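Local coordinates for protein putative hexose oxidase (Nonomuraea sp. ATCC 39727, PDB 5AWV) that binds FAD covalently and probably oxidises the sugar of teicoplanin-type glycopeptide antibiotics, as a member of the oxygen-dependent FAD-linked oxidoreductases, at residues A[132-135]-A[136-140]; A[324-327]-A[328-332]; A[408-412]-A[413-417]. One frame throughout, in Å; residues are numbered along the deposited sequence.

Overall arrangement
All three contacts are local, made by consecutive residues, and they lie well apart, with centres about 27 to 31 Å from one another. Contact 1, the most buried, lies within helix 131-142 in the FAD-binding region, with the second subunit on one side. Contact 2 repeats the same i to i+4 chemistry in helix 322-334, farther from the centre of the chain, where one face packs on strands 309-316 and 340-349 and the other is more open. Contact 3 has no regular helix or strand: in the loop between strands 395-402 and 424-432, an aspartate side chain, a tight turn and a water take the place of helical bonding.

Contact 1 of 3, residues A[132-135]-A[136-140]; sequences SEVY and EKLYL
E136 begins the second segment by giving its backbone N-H to S132 O, with 3.1 Å between E136 N and S132 O, while its CB lies against the same carbonyl oxygen. Its side chain then bends at chi2 and leads away from the preceding turn, touching T354. K137 follows with the bond from its N to E133 O, the straightest of the four at 171°. Its side chain also leads away from the preceding turn, and NZ hydrogen-bonds I114 O.

L138 makes the main side-chain contact. Its N donates to V134 O at 3.0 Å, and its CB and CG both sit 3.3 Å from that oxygen. The leucine lies alongside V134, pointing the same way, with L138 CD1 3.6 Å from V134 CG1. V134 chi1 of 169° sets CG1 beside its own carbonyl carbon, on the side from which L138 comes. The pair faces strand 122-125, where V134 meets I125 and L138 meets F123.

At Y139 the backbone N reaches Y135 O at 3.0 Å, but the N-H...O angle falls to 153°, the most bent of the series. The two tyrosines diverge: Y139 sets its ring edge-to-face with W350, whereas Y135 OH hydrogen-bonds G149 O, and the Y135 side chain lies about 5 Å from that of H159, a residue that binds FAD. The carbonyl oxygen of L140 accepts a hydrogen bond from R41 of the second subunit.

Four successive i to i+4 bonds therefore pair the backbone N-H groups of 136-139 with the carbonyls of 132-135, and the side chains divide between faces of helix 131-142: V134 and L138 pack it on strand 122-125, while the polar ends of Y135 and K137 tie it to neighbouring backbone carbonyls.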
loop_
_atom_site.group_PDB
_atom_site.type_symbol
_atom_site.label_atom_id
_atom_site.label_comp_id
_atom_site.label_asym_id
_atom_site.label_seq_id
_atom_site.Cartn_x
_atom_site.Cartn_y
_atom_site.Cartn_z
ATOM N N SER A 132 -9.317 -1.735 -3.344
ATOM C CA SER A 132 -10.474 -2.049 -4.148
ATOM C C SER A 132 -11.794 -1.566 -3.500
ATOM O O SER A 132 -12.658 -0.938 -4.160
ATOM C CB SER A 132 -10.484 -3.567 -4.409
ATOM O OG SER A 132 -11.650 -3.876 -5.093
ATOM N N GLU A 133 -11.940 -1.816 -2.190
ATOM C CA GLU A 133 -13.151 -1.361 -1.484
ATOM C C GLU A 133 -13.238 0.142 -1.468
ATOM O O GLU A 133 -14.294 0.700 -1.643
ATOM C CB GLU A 133 -13.197 -1.909 -0.054
ATOM C CG GLU A 133 -13.381 -3.424 0.017
ATOM C CD GLU A 133 -13.038 -4.047 1.422
ATOM O OE1 GLU A 133 -12.124 -3.633 2.163
ATOM O OE2 GLU A 133 -13.709 -5.003 1.811
ATOM N N VAL A 134 -12.110 0.818 -1.240
ATOM C CA VAL A 134 -12.086 2.226 -1.197
ATOM C C VAL A 134 -12.475 2.794 -2.539
ATOM O O VAL A 134 -13.263 3.752 -2.607
ATOM C CB VAL A 134 -10.679 2.775 -0.818
ATOM C CG1 VAL A 134 -10.564 4.279 -1.025
ATOM C CG2 VAL A 134 -10.262 2.409 0.621
ATOM N N TYR A 135 -11.856 2.326 -3.597
ATOM C CA TYR A 135 -12.150 2.911 -4.894
ATOM C C TYR A 135 -13.619 2.781 -5.290
ATOM O O TYR A 135 -14.213 3.713 -5.793
ATOM C CB TYR A 135 -11.274 2.310 -5.978
ATOM C CG TYR A 135 -9.770 2.509 -5.844
ATOM C CD1 TYR A 135 -9.242 3.718 -5.395
ATOM C CD2 TYR A 135 -8.885 1.512 -6.241
ATOM C CE1 TYR A 135 -7.889 3.913 -5.267
ATOM C CE2 TYR A 135 -7.515 1.726 -6.168
ATOM C CZ TYR A 135 -7.028 2.910 -5.663
ATOM O OH TYR A 135 -5.691 3.140 -5.485
ATOM N N GLU A 136 -14.170 1.613 -5.104
ATOM C CA GLU A 136 -15.534 1.366 -5.433
ATOM C C GLU A 136 -16.504 2.266 -4.642
ATOM O O GLU A 136 -17.415 2.812 -5.228
ATOM C CB GLU A 136 -15.782 -0.135 -5.212
ATOM C CG GLU A 136 -16.883 -0.721 -5.994
ATOM C CD GLU A 136 -16.550 -0.732 -7.523
ATOM O OE1 GLU A 136 -17.214 0.109 -8.157
ATOM O OE2 GLU A 136 -15.617 -1.489 -7.996
ATOM N N LYS A 137 -16.361 2.313 -3.307
ATOM C CA LYS A 137 -17.233 3.112 -2.516
ATOM C C LYS A 137 -17.109 4.605 -2.722
ATOM O O LYS A 137 -18.097 5.333 -2.716
ATOM C CB LYS A 137 -16.968 2.801 -1.059
ATOM C CG LYS A 137 -17.797 3.542 -0.043
ATOM C CD LYS A 137 -19.257 3.165 0.042
ATOM C CE LYS A 137 -19.972 3.957 1.196
ATOM N NZ LYS A 137 -19.770 3.271 2.512
ATOM N N LEU A 138 -15.895 5.097 -2.820
ATOM C CA LEU A 138 -15.674 6.520 -3.116
ATOM C C LEU A 138 -16.308 6.893 -4.477
ATOM O O LEU A 138 -16.907 7.984 -4.606
ATOM C CB LEU A 138 -14.196 6.855 -3.079
ATOM C CG LEU A 138 -13.470 6.891 -1.715
ATOM C CD1 LEU A 138 -12.014 7.469 -1.872
ATOM C CD2 LEU A 138 -14.157 7.817 -0.700
ATOM N N TYR A 139 -16.170 6.020 -5.459
ATOM C CA TYR A 139 -16.739 6.255 -6.769
ATOM C C TYR A 139 -18.270 6.217 -6.808
ATOM O O TYR A 139 -18.903 7.220 -7.253
ATOM C CB TYR A 139 -16.231 5.218 -7.739
ATOM C CG TYR A 139 -16.611 5.450 -9.213
ATOM C CD1 TYR A 139 -16.531 6.705 -9.772
ATOM C CD2 TYR A 139 -17.171 4.431 -9.998
ATOM C CE1 TYR A 139 -16.833 6.922 -11.098
ATOM C CE2 TYR A 139 -17.531 4.663 -11.336
ATOM C CZ TYR A 139 -17.301 5.905 -11.886
ATOM O OH TYR A 139 -17.578 6.220 -13.227
ATOM N N LEU A 140 -18.839 5.156 -6.237
ATOM C CA LEU A 140 -20.324 5.032 -6.147
ATOM C C LEU A 140 -21.017 6.158 -5.349
ATOM O O LEU A 140 -22.011 6.781 -5.829
ATOM C CB LEU A 140 -20.740 3.629 -5.718
ATOM C CG LEU A 140 -20.443 2.549 -6.774
ATOM C CD1 LEU A 140 -21.106 1.236 -6.403
ATOM C CD2 LEU A 140 -20.886 2.885 -8.208
#

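Contact 2 of 3, residues A[324-327]-A[328-332]; sequences RLLD and AHIEA
I330 reaches back over the carbonyl of L326, its CG1 3.4 Å and its CD1 3.6 Å from L326 O, and ends against the leucine, with I330 CD1 3.8 Å from L326 CD2. The two side chains cross at a slant. L326 holds CG anti to its backbone N (chi1 -175°), which carries its tip toward the next turn, and I330 turns CG1 beside its own N to meet it. Beneath the same pair the backbone is joined by I330 N to L326 O at 3.0 Å, one of four i to i+4 bonds that build this part of helix 322-334. The helix lies on the seven-stranded antiparallel sheet: L326 and I330 both press on I313 of strand 309-316; L326 also reaches P345, and I330 V342, of strand 340-349.

H329 faces the sheet too. Its N bonds L325 O, and its CB rests 3.5 Å from that same L325 O; the ring meets W277 edge-to-face while NE2 hydrogen-bonds S293 OG. On the more open side, E331 N donates to D327 O at 3.0 Å, and the D327 carboxylate forms a salt bridge with R323, one turn back.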
loop_
_atom_site.group_PDB
_atom_site.type_symbol
_atom_site.label_atom_id
_atom_site.label_comp_id
_atom_site.label_asym_id
_atom_site.label_seq_id
_atom_site.Cartn_x
_atom_site.Cartn_y
_atom_site.Cartn_z
ATOM N N ARG A 324 -3.994 11.477 -29.406
ATOM C CA ARG A 324 -2.679 12.016 -29.848
ATOM C C ARG A 324 -1.629 11.825 -28.825
ATOM O O ARG A 324 -0.496 11.533 -29.154
ATOM C CB ARG A 324 -2.704 13.508 -30.097
ATOM C CG ARG A 324 -2.847 13.914 -31.486
ATOM C CD ARG A 324 -2.682 15.417 -31.596
ATOM N NE ARG A 324 -3.932 16.077 -31.246
ATOM C CZ ARG A 324 -4.015 17.195 -30.524
ATOM N NH1 ARG A 324 -2.952 17.756 -29.956
ATOM N NH2 ARG A 324 -5.198 17.712 -30.299
ATOM N N LEU A 325 -1.955 12.089 -27.552
ATOM C CA LEU A 325 -0.915 11.940 -26.558
ATOM C C LEU A 325 -0.427 10.539 -26.438
ATOM O O LEU A 325 0.779 10.286 -26.222
ATOM C CB LEU A 325 -1.428 12.401 -25.194
ATOM C CG LEU A 325 -1.809 13.858 -25.039
ATOM C CD1 LEU A 325 -2.297 14.094 -23.570
ATOM C CD2 LEU A 325 -0.736 14.869 -25.471
ATOM N N LEU A 326 -1.386 9.614 -26.524
ATOM C CA LEU A 326 -1.120 8.179 -26.401
ATOM C C LEU A 326 -0.201 7.721 -27.535
ATOM O O LEU A 326 0.830 7.039 -27.318
ATOM C CB LEU A 326 -2.446 7.481 -26.461
ATOM C CG LEU A 326 -2.538 5.982 -26.241
ATOM C CD1 LEU A 326 -3.141 5.174 -27.343
ATOM C CD2 LEU A 326 -1.450 5.247 -25.606
ATOM N N ASP A 327 -0.547 8.222 -28.734
ATOM C CA ASP A 327 0.209 7.836 -29.978
ATOM C C ASP A 327 1.578 8.353 -29.958
ATOM O O ASP A 327 2.531 7.650 -30.279
ATOM C CB ASP A 327 -0.535 8.272 -31.232
ATOM C CG ASP A 327 -1.726 7.384 -31.544
ATOM O OD1 ASP A 327 -1.796 6.273 -30.998
ATOM O OD2 ASP A 327 -2.620 7.872 -32.289
ATOM N N ALA A 328 1.723 9.609 -29.588
ATOM C CA ALA A 328 3.018 10.211 -29.467
ATOM C C ALA A 328 3.942 9.585 -28.442
ATOM O O ALA A 328 5.150 9.424 -28.679
ATOM C CB ALA A 328 2.862 11.668 -29.187
ATOM N N HIS A 329 3.406 9.196 -27.266
ATOM C CA HIS A 329 4.200 8.432 -26.332
ATOM C C HIS A 329 4.688 7.089 -26.904
ATOM O O HIS A 329 5.867 6.698 -26.763
ATOM C CB HIS A 329 3.325 8.168 -25.041
ATOM C CG HIS A 329 3.999 7.350 -23.998
ATOM N ND1 HIS A 329 5.042 7.819 -23.238
ATOM C CD2 HIS A 329 3.790 6.081 -23.602
ATOM C CE1 HIS A 329 5.441 6.872 -22.414
ATOM N NE2 HIS A 329 4.678 5.811 -22.605
ATOM N N ILE A 330 3.785 6.358 -27.546
ATOM C CA ILE A 330 4.168 5.068 -28.043
ATOM C C ILE A 330 5.255 5.222 -29.110
ATOM O O ILE A 330 6.288 4.497 -29.114
ATOM C CB ILE A 330 2.959 4.351 -28.695
ATOM C CG1 ILE A 330 1.986 3.863 -27.669
ATOM C CG2 ILE A 330 3.428 3.166 -29.557
ATOM C CD1 ILE A 330 0.647 3.569 -28.292
ATOM N N GLU A 331 5.070 6.162 -30.034
ATOM C CA GLU A 331 6.098 6.304 -31.104
ATOM C C GLU A 331 7.445 6.738 -30.589
ATOM O O GLU A 331 8.454 6.275 -31.111
ATOM C CB GLU A 331 5.685 7.304 -32.155
ATOM C CG GLU A 331 4.658 6.746 -33.075
ATOM C CD GLU A 331 5.224 5.598 -33.907
ATOM O OE1 GLU A 331 6.221 5.787 -34.636
ATOM O OE2 GLU A 331 4.675 4.525 -33.760
ATOM N N ALA A 332 7.484 7.609 -29.573
ATOM C CA ALA A 332 8.723 7.979 -28.951
ATOM C C ALA A 332 9.381 6.751 -28.396
ATOM O O ALA A 332 10.591 6.610 -28.486
ATOM C CB ALA A 332 8.499 9.025 -27.836
#

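Contact 3 of 3, residues A[408-412]-A[413-417]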
loop_
_atom_site.group_PDB
_atom_site.type_symbol
_atom_site.label_atom_id
_atom_site.label_comp_id
_atom_site.label_asym_id
_atom_site.label_seq_id
_atom_site.Cartn_x
_atom_site.Cartn_y
_atom_site.Cartn_z
ATOM N N ASN A 408 5.286 16.321 -8.174
ATOM C CA ASN A 408 6.461 17.139 -8.029
ATOM C C ASN A 408 6.162 18.609 -7.853
ATOM O O ASN A 408 7.066 19.394 -7.865
ATOM C CB ASN A 408 7.399 16.967 -9.206
ATOM C CG ASN A 408 7.898 15.495 -9.360
ATOM O OD1 ASN A 408 7.676 14.699 -8.531
ATOM N ND2 ASN A 408 8.563 15.186 -10.432
ATOM N N THR A 409 4.930 18.949 -7.547
ATOM C CA THR A 409 4.607 20.341 -7.103
ATOM C C THR A 409 4.921 20.540 -5.596
ATOM O O THR A 409 4.906 21.649 -5.096
ATOM C CB THR A 409 3.148 20.631 -7.357
ATOM O OG1 THR A 409 2.336 19.692 -6.627
ATOM C CG2 THR A 409 2.782 20.588 -8.840
ATOM N N VAL A 410 5.082 19.467 -4.847
ATOM C CA VAL A 410 5.208 19.511 -3.400
ATOM C C VAL A 410 6.678 19.657 -2.987
ATOM O O VAL A 410 7.553 19.038 -3.555
ATOM C CB VAL A 410 4.581 18.245 -2.776
ATOM C CG1 VAL A 410 4.730 18.202 -1.266
ATOM C CG2 VAL A 410 3.064 18.212 -3.104
ATOM N N ASP A 411 6.969 20.477 -1.995
ATOM C CA ASP A 411 8.302 20.634 -1.501
ATOM C C ASP A 411 8.751 19.323 -0.821
ATOM O O ASP A 411 7.966 18.705 -0.118
ATOM C CB ASP A 411 8.292 21.718 -0.446
ATOM C CG ASP A 411 9.663 22.007 0.080
ATOM O OD1 ASP A 411 10.091 21.349 1.031
ATOM O OD2 ASP A 411 10.353 22.871 -0.536
ATOM N N PRO A 412 9.989 18.905 -0.980
ATOM C CA PRO A 412 10.494 17.699 -0.378
ATOM C C PRO A 412 10.300 17.539 1.121
ATOM O O PRO A 412 10.219 16.417 1.580
ATOM C CB PRO A 412 11.985 17.720 -0.703
ATOM C CG PRO A 412 12.209 18.807 -1.621
ATOM C CD PRO A 412 10.971 19.548 -1.887
ATOM N N ALA A 413 10.237 18.651 1.889
ATOM C CA ALA A 413 10.029 18.613 3.341
ATOM C C ALA A 413 8.565 18.764 3.790
ATOM O O ALA A 413 8.297 18.577 4.986
ATOM C CB ALA A 413 10.868 19.741 4.015
ATOM N N ALA A 414 7.664 19.094 2.863
ATOM C CA ALA A 414 6.235 19.314 3.145
ATOM C C ALA A 414 5.506 18.099 3.471
ATOM O O ALA A 414 4.437 18.174 4.114
ATOM C CB ALA A 414 5.528 20.105 2.037
ATOM N N THR A 415 6.061 16.957 3.055
ATOM C CA THR A 415 5.596 15.660 3.520
ATOM C C THR A 415 6.782 14.850 3.867
ATOM O O THR A 415 7.905 15.275 3.658
ATOM C CB THR A 415 4.747 14.866 2.466
ATOM O OG1 THR A 415 5.591 14.418 1.387
ATOM C CG2 THR A 415 3.622 15.713 1.959
ATOM N N ALA A 416 6.559 13.649 4.377
ATOM C CA ALA A 416 7.668 12.760 4.734
ATOM C C ALA A 416 8.308 12.067 3.477
ATOM O O ALA A 416 9.430 11.520 3.572
ATOM C CB ALA A 416 7.268 11.753 5.784
ATOM N N LEU A 417 7.679 12.201 2.318
ATOM C CA LEU A 417 8.286 11.709 1.050
ATOM C C LEU A 417 9.259 12.751 0.495
ATOM O O LEU A 417 8.809 13.795 0.022
ATOM C CB LEU A 417 7.213 11.437 0.019
ATOM C CG LEU A 417 6.131 10.459 0.248
ATOM C CD1 LEU A 417 5.148 10.488 -0.938
ATOM C CD2 LEU A 417 6.735 9.052 0.438
HETATM O O HOH W 1 7.405 15.969 0.243
#
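D411 grips the turn twice. Its OD1 accepts the backbone N-H of A413 at 2.8 Å, meeting it on the anti side of the carboxylate and 30° out of its plane, and its carbonyl O takes the N-H of A414 at 3.0 Å from well above the carbonyl plane. With D411 CG anti to its backbone N (chi1 -177°), the carboxylate folds forward over the chain. V410 adds the apolar part, its CG1 3.9 Å from A414 CB.

The bond from A414 N to D411 O closes a beta turn with P412 and A413 at its corners, and the D411 side chain adds an Asx turn over its start. Farther on comes an ST turn, in which T415 OG1 accepts from L417 N at 3.2 Å. A water links the two: it lies 2.8 Å from D411 O and 2.6 Å from L417 O, able to donate to either but with more acceptors in reach than protons, and also bonds T415 OG1, 2.6 Å away.

R420 NH2 gives T415 OG1 a further partner. Around the turn, N498 ND2 hydrogen-bonds both P412 O and A416 O, W211 NE1 holds A413 O, and L417 lies near the FAD-binding residue Y470.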